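Non-canonical purine NTP pyrophosphatase (Staphylococcus aureus, PDB 4BNQ) probably hydrolyses non-canonical purine nucleoside triphosphates such as XTP, dITP and ITP to monophosphates and diphosphate, clearing them from the nucleotide pool. Local coordinates at residues Glu46-Ala49 with Ile50-Ser53; Ala187-Glu190 with Gly191-Asn194. All blocks are in the same frame, centred on the assembly; numbering follows the deposited sequence.

Interaction 1. Residues Glu46-Ala49 with Ile50-Ser53. With PO4 (phosphate ion), chain C.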
ATOM      1  N   GLU A  46     -11.255  11.577   5.864  1.00 26.20           N
ATOM      2  CA  GLU A  46     -10.422  11.762   7.038  1.00 33.14           C
ATOM      3  C   GLU A  46     -11.208  12.434   8.156  1.00 33.22           C
ATOM      4  O   GLU A  46     -11.156  11.994   9.308  1.00 28.03           O
ATOM      5  CB  GLU A  46      -9.171  12.575   6.686  1.00 36.20           C
ATOM      6  CG  GLU A  46      -8.479  13.201   7.892  1.00 43.04           C
ATOM      7  CD  GLU A  46      -7.106  13.774   7.564  1.00 52.89           C
ATOM      8  OE1 GLU A  46      -6.476  13.292   6.594  1.00 54.59           O
ATOM      9  OE2 GLU A  46      -6.645  14.692   8.290  1.00 53.68           O
ATOM     10  N   GLU A  47     -11.960  13.476   7.802  1.00 33.33           N
ATOM     11  CA  GLU A  47     -12.778  14.203   8.767  1.00 33.81           C
ATOM     12  C   GLU A  47     -13.880  13.339   9.354  1.00 30.61           C
ATOM     13  O   GLU A  47     -14.182  13.418  10.546  1.00 29.25           O
ATOM     14  CB  GLU A  47     -13.352  15.473   8.126  1.00 34.65           C
ATOM     15  CG  GLU A  47     -12.279  16.503   7.801  1.00 35.59           C
ATOM     16  CD  GLU A  47     -12.826  17.748   7.129  1.00 41.57           C
ATOM     17  OE1 GLU A  47     -14.064  17.877   7.004  1.00 42.76           O
ATOM     18  OE2 GLU A  47     -12.009  18.598   6.719  1.00 45.92           O
ATOM     19  N   ASN A  48     -14.488  12.508   8.521  1.00 30.65           N
ATOM     20  CA  ASN A  48     -15.533  11.618   9.016  1.00 31.05           C
ATOM     21  C   ASN A  48     -14.979  10.557   9.974  1.00 30.27           C
ATOM     22  O   ASN A  48     -15.599  10.259  10.991  1.00 25.33           O
ATOM     23  CB  ASN A  48     -16.300  10.990   7.857  1.00 28.17           C
ATOM     24  CG  ASN A  48     -17.276  11.956   7.234  1.00 40.92           C
ATOM     25  OD1 ASN A  48     -17.771  12.862   7.907  1.00 39.11           O
ATOM     26  ND2 ASN A  48     -17.561  11.775   5.949  1.00 43.96           N
ATOM     27  N   ALA A  49     -13.809  10.005   9.650  1.00 29.93           N
ATOM     28  CA  ALA A  49     -13.161   9.019  10.518  1.00 26.67           C
ATOM     29  C   ALA A  49     -12.773   9.614  11.884  1.00 24.95           C
ATOM     30  O   ALA A  49     -13.004   9.004  12.921  1.00 25.94           O
ATOM     31  CB  ALA A  49     -11.940   8.430   9.828  1.00 23.28           C
ATOM     32  N   ILE A  50     -12.184  10.803  11.872  1.00 26.09           N
ATOM     33  CA  ILE A  50     -11.817  11.497  13.097  1.00 25.38           C
ATOM     34  C   ILE A  50     -13.035  11.741  13.994  1.00 28.42           C
ATOM     35  O   ILE A  50     -12.973  11.561  15.213  1.00 27.38           O
ATOM     36  CB  ILE A  50     -11.140  12.847  12.782  1.00 27.43           C
ATOM     37  CG1 ILE A  50      -9.753  12.611  12.167  1.00 25.00           C
ATOM     38  CG2 ILE A  50     -11.035  13.704  14.043  1.00 26.27           C
ATOM     39  CD1 ILE A  50      -9.011  13.893  11.795  1.00 28.84           C
ATOM     40  N   LEU A  51     -14.148  12.142  13.397  1.00 24.15           N
ATOM     41  CA  LEU A  51     -15.341  12.405  14.184  1.00 29.63           C
ATOM     42  C   LEU A  51     -15.779  11.115  14.879  1.00 27.43           C
ATOM     43  O   LEU A  51     -16.152  11.121  16.050  1.00 28.56           O
ATOM     44  CB  LEU A  51     -16.473  12.980  13.303  1.00 28.22           C
ATOM     45  CG  LEU A  51     -16.339  14.415  12.767  1.00 27.26           C
ATOM     46  CD1 LEU A  51     -17.333  14.659  11.630  1.00 27.44           C
ATOM     47  CD2 LEU A  51     -16.568  15.438  13.868  1.00 29.71           C
ATOM     48  N   LYS A  52     -15.716   9.994  14.174  1.00 26.56           N
ATOM     49  CA  LYS A  52     -16.169   8.748  14.788  1.00 25.48           C
ATOM     50  C   LYS A  52     -15.230   8.262  15.885  1.00 26.28           C
ATOM     51  O   LYS A  52     -15.693   7.914  16.971  1.00 23.71           O
ATOM     52  CB  LYS A  52     -16.464   7.668  13.733  1.00 25.69           C
ATOM     53  CG  LYS A  52     -17.745   7.972  12.902  1.00 30.33           C
ATOM     54  CD  LYS A  52     -17.988   6.965  11.768  1.00 27.24           C
ATOM     55  CE  LYS A  52     -16.957   7.114  10.658  1.00 27.64           C
ATOM     56  NZ  LYS A  52     -17.357   6.392   9.421  1.00 26.43           N
ATOM     57  N   SER A  53     -13.919   8.263  15.626  1.00 23.56           N
ATOM     58  CA  SER A  53     -12.974   7.737  16.615  1.00 25.48           C
ATOM     59  C   SER A  53     -12.927   8.606  17.866  1.00 26.17           C
ATOM     60  O   SER A  53     -12.921   8.087  18.987  1.00 25.18           O
ATOM     61  CB  SER A  53     -11.566   7.583  16.033  1.00 24.60           C
ATOM     62  OG  SER A  53     -11.077   8.836  15.621  1.00 24.01           O
TER
HETATM   63  P   PO4 C 800     -19.386   3.433   9.615  1.00 32.85           P
HETATM   64  O1  PO4 C 800     -17.965   2.888   9.771  1.00 29.65           O
HETATM   65  O2  PO4 C 800     -20.010   2.867   8.361  1.00 35.86           O
HETATM   66  O3  PO4 C 800     -19.317   4.944   9.488  1.00 37.39           O
HETATM   67  O4  PO4 C 800     -20.219   3.068  10.811  1.00 29.01           O
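E46 and I50 meet one helical turn apart, I50 N donating to E46 O at 3.0 Å with a nearly straight N-H···O angle of 167°. The same i to i+4 pattern follows from L51 N to E47 O (3.1 Å), from K52 N to N48 O (3.2 Å, more bent at 153°) and from S53 N to A49 O (3.0 Å), which establishes regular alpha-helix across all eight residues.

Van der Waals contacts follow the same i to i+4 spacing. The side chains of E46 and I50 run side by side in the same direction, with E46 CG 4.0 Å from I50 CD1. I50 CG1 rests against E46 O at 3.2 Å, and L51 CG lies 3.3 Å from E47 O.

The segment is the first half of helix 45-60, which packs on the antiparallel sheet of the Ham1 fold: E46 and I50 touch strand 126-139, whereas N48, A49, K52 and S53 touch strand 64-73.

Several polar side-chain ends find their partners outside the eight residues. E47 OE1 takes the amide of S43 and N48 OD1 that of G42, so both side chains bind the loop before the helix, while S53 OG bonds to S120 and S122.

The ionic contacts belong to K52. A bend at chi3 (-70°) in an otherwise extended chain accompanies the placing of NZ beside D68, the predicted proton acceptor and magnesium ligand, with which it forms a salt bridge. K52 NZ also bonds to phosphate O3, at a doubtfully short 2.4 Å. The phosphate, probably from the crystallisation liquor, is held also by S8, N9 and K13, all predicted to bind substrate.

Interaction 2. Residues Ala187-Glu190 with Gly191-Asn194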
ATOM      1  N   ALA A 187       2.382  -0.530  11.417  1.00 31.10           N
ATOM      2  CA  ALA A 187       3.763  -0.042  11.399  1.00 33.07           C
ATOM      3  C   ALA A 187       3.931   1.053  12.441  1.00 34.92           C
ATOM      4  O   ALA A 187       4.953   1.121  13.116  1.00 32.40           O
ATOM      5  CB  ALA A 187       4.159   0.469  10.015  1.00 28.31           C
ATOM      6  N   PHE A 188       2.924   1.912  12.555  1.00 33.08           N
ATOM      7  CA  PHE A 188       2.913   2.959  13.563  1.00 35.26           C
ATOM      8  C   PHE A 188       2.991   2.357  14.975  1.00 35.63           C
ATOM      9  O   PHE A 188       3.781   2.798  15.807  1.00 34.79           O
ATOM     10  CB  PHE A 188       1.650   3.809  13.403  1.00 31.79           C
ATOM     11  CG  PHE A 188       1.544   4.936  14.391  1.00 32.97           C
ATOM     12  CD1 PHE A 188       0.933   4.745  15.632  1.00 32.69           C
ATOM     13  CD2 PHE A 188       2.049   6.190  14.086  1.00 30.64           C
ATOM     14  CE1 PHE A 188       0.837   5.790  16.552  1.00 31.92           C
ATOM     15  CE2 PHE A 188       1.953   7.238  14.997  1.00 35.71           C
ATOM     16  CZ  PHE A 188       1.343   7.036  16.233  1.00 33.22           C
ATOM     17  N   LEU A 189       2.162   1.351  15.230  1.00 32.63           N
ATOM     18  CA  LEU A 189       2.151   0.649  16.510  1.00 37.79           C
ATOM     19  C   LEU A 189       3.498  -0.024  16.810  1.00 44.68           C
ATOM     20  O   LEU A 189       3.961  -0.035  17.954  1.00 44.04           O
ATOM     21  CB  LEU A 189       1.046  -0.410  16.526  1.00 37.87           C
ATOM     22  CG  LEU A 189      -0.391   0.081  16.305  1.00 40.83           C
ATOM     23  CD1 LEU A 189      -1.366  -1.102  16.229  1.00 36.88           C
ATOM     24  CD2 LEU A 189      -0.791   1.020  17.412  1.00 36.02           C
ATOM     25  N   GLU A 190       4.117  -0.592  15.779  1.00 37.98           N
ATOM     26  CA  GLU A 190       5.410  -1.239  15.938  1.00 42.83           C
ATOM     27  C   GLU A 190       6.478  -0.193  16.257  1.00 44.21           C
ATOM     28  O   GLU A 190       7.390  -0.453  17.041  1.00 49.11           O
ATOM     29  CB  GLU A 190       5.782  -2.047  14.683  1.00 42.58           C
ATOM     30  CG  GLU A 190       5.097  -3.409  14.583  1.00 46.74           C
ATOM     31  CD  GLU A 190       5.630  -4.429  15.591  1.00 56.74           C
ATOM     32  OE1 GLU A 190       6.857  -4.685  15.595  1.00 61.49           O
ATOM     33  OE2 GLU A 190       4.824  -4.992  16.373  1.00 55.82           O
ATOM     34  N   GLY A 191       6.350   0.986  15.656  1.00 40.03           N
ATOM     35  CA  GLY A 191       7.217   2.109  15.967  1.00 45.47           C
ATOM     36  C   GLY A 191       7.148   2.556  17.423  1.00 54.00           C
ATOM     37  O   GLY A 191       8.167   2.982  17.980  1.00 53.82           O
ATOM     38  N   GLU A 192       5.969   2.463  18.048  1.00 48.55           N
ATOM     39  CA  GLU A 192       5.840   2.914  19.437  1.00 51.89           C
ATOM     40  C   GLU A 192       6.244   1.851  20.455  1.00 53.11           C
ATOM     41  O   GLU A 192       6.202   2.076  21.660  1.00 58.73           O
ATOM     42  CB  GLU A 192       4.466   3.551  19.750  1.00 48.42           C
ATOM     43  CG  GLU A 192       3.242   2.644  19.815  1.00 48.89           C
ATOM     44  CD  GLU A 192       1.931   3.451  19.913  1.00 51.92           C
ATOM     45  OE1 GLU A 192       1.968   4.696  19.747  1.00 49.31           O
ATOM     46  OE2 GLU A 192       0.860   2.848  20.157  1.00 50.09           O
ATOM     47  N   LYS A 193       6.662   0.696  19.965  1.00 50.97           N
ATOM     48  CA  LYS A 193       7.294  -0.269  20.839  1.00 58.44           C
ATOM     49  C   LYS A 193       8.799   0.002  20.886  1.00 62.94           C
ATOM     50  O   LYS A 193       9.606  -0.911  20.756  1.00 61.92           O
ATOM     51  CB  LYS A 193       7.000  -1.686  20.372  1.00 53.34           C
ATOM     52  CG  LYS A 193       5.525  -2.038  20.364  1.00 47.15           C
ATOM     53  CD  LYS A 193       5.387  -3.496  19.977  1.00 53.22           C
ATOM     54  CE  LYS A 193       3.951  -3.950  19.900  1.00 54.53           C
ATOM     55  NZ  LYS A 193       3.919  -5.317  19.292  1.00 61.35           N
ATOM     56  N   ASN A 194       9.151   1.277  21.062  1.00 66.85           N
ATOM     57  CA  ASN A 194      10.534   1.718  21.236  1.00 65.60           C
ATOM     58  C   ASN A 194      11.461   1.290  20.114  1.00 65.23           C
ATOM     59  O   ASN A 194      12.527   0.732  20.379  1.00 73.59           O
ATOM     60  CB  ASN A 194      11.092   1.229  22.576  1.00 73.35           C
ATOM     61  CG  ASN A 194      10.329   1.778  23.755  1.00 71.93           C
ATOM     62  OD1 ASN A 194      10.397   2.972  24.049  1.00 77.98           O
ATOM     63  ND2 ASN A 194       9.601   0.910  24.448  1.00 74.83           N
TER
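E190 and K193 form a salt bridge where helix 177-191 gives way to the C-terminal loop, with K193 NZ 3.1 Å from E190 OE2. The ammonium approaches on the syn side of the carboxylate, 31° out of its plane. The glutamate chain is folded at chi2 and the lysine chain extended; they meet at a slant.

E192 is the other first-shell side chain. With chi1 at 71°, CG is flanked by both the amide nitrogen and the carbonyl carbon, and the chain runs alongside L189, with E192 CG 3.3 Å from L189 O. The two carboxylate oxygens reach separate apolar neighbours, OE1 lying obliquely to the F188 ring at 3.6 Å from F188 CE1 and OE2 lying 3.7 Å from L189 CD2.

Backbone bonds set these positions. G191 N to A187 O, at 2.9 Å, is an ordinary alpha-helical bond. E192 N reaches F188 O at 3.1 Å and, weakly, L189 O as well. K193 N then bonds three residues back, to E190 O at 3.2 Å, from 69° out of the carbonyl plane; the geometry departs from the alpha pattern here, and K193 centres an inverse gamma turn.

Farther out, F131 meets the F188 ring edge-to-face within the chain. The second subunit packs against several of these residues: its A187 on A187, its E190 on F188 and its F188 on E190, while a long, weak ion pair links E190 OE1 to K129 of that subunit. These reciprocal pairs mark the C-terminal end of helix 177-191 as part of the homodimer interface.

How the interactions relate
Interaction 1 comes first along the chain, in helix 45-60, and interaction 2 follows near the C-terminus, where helix 177-191 passes into the closing loop. Their centres are 22 Å apart and their nearest atoms about 12 Å, so they do not touch. Interaction 1 is the more central, about 12 Å from the centre of the chain against 23 Å for interaction 2. Strand 126-139 relates them: it carries V130, touched from interaction 1, and F131, met from interaction 2. The division is one of role: residues 46-53 adjoin the predicted metal and substrate site, whereas the 187-194 contact lies away from it, with A187, F188, E190 and E192 packing against the second subunit.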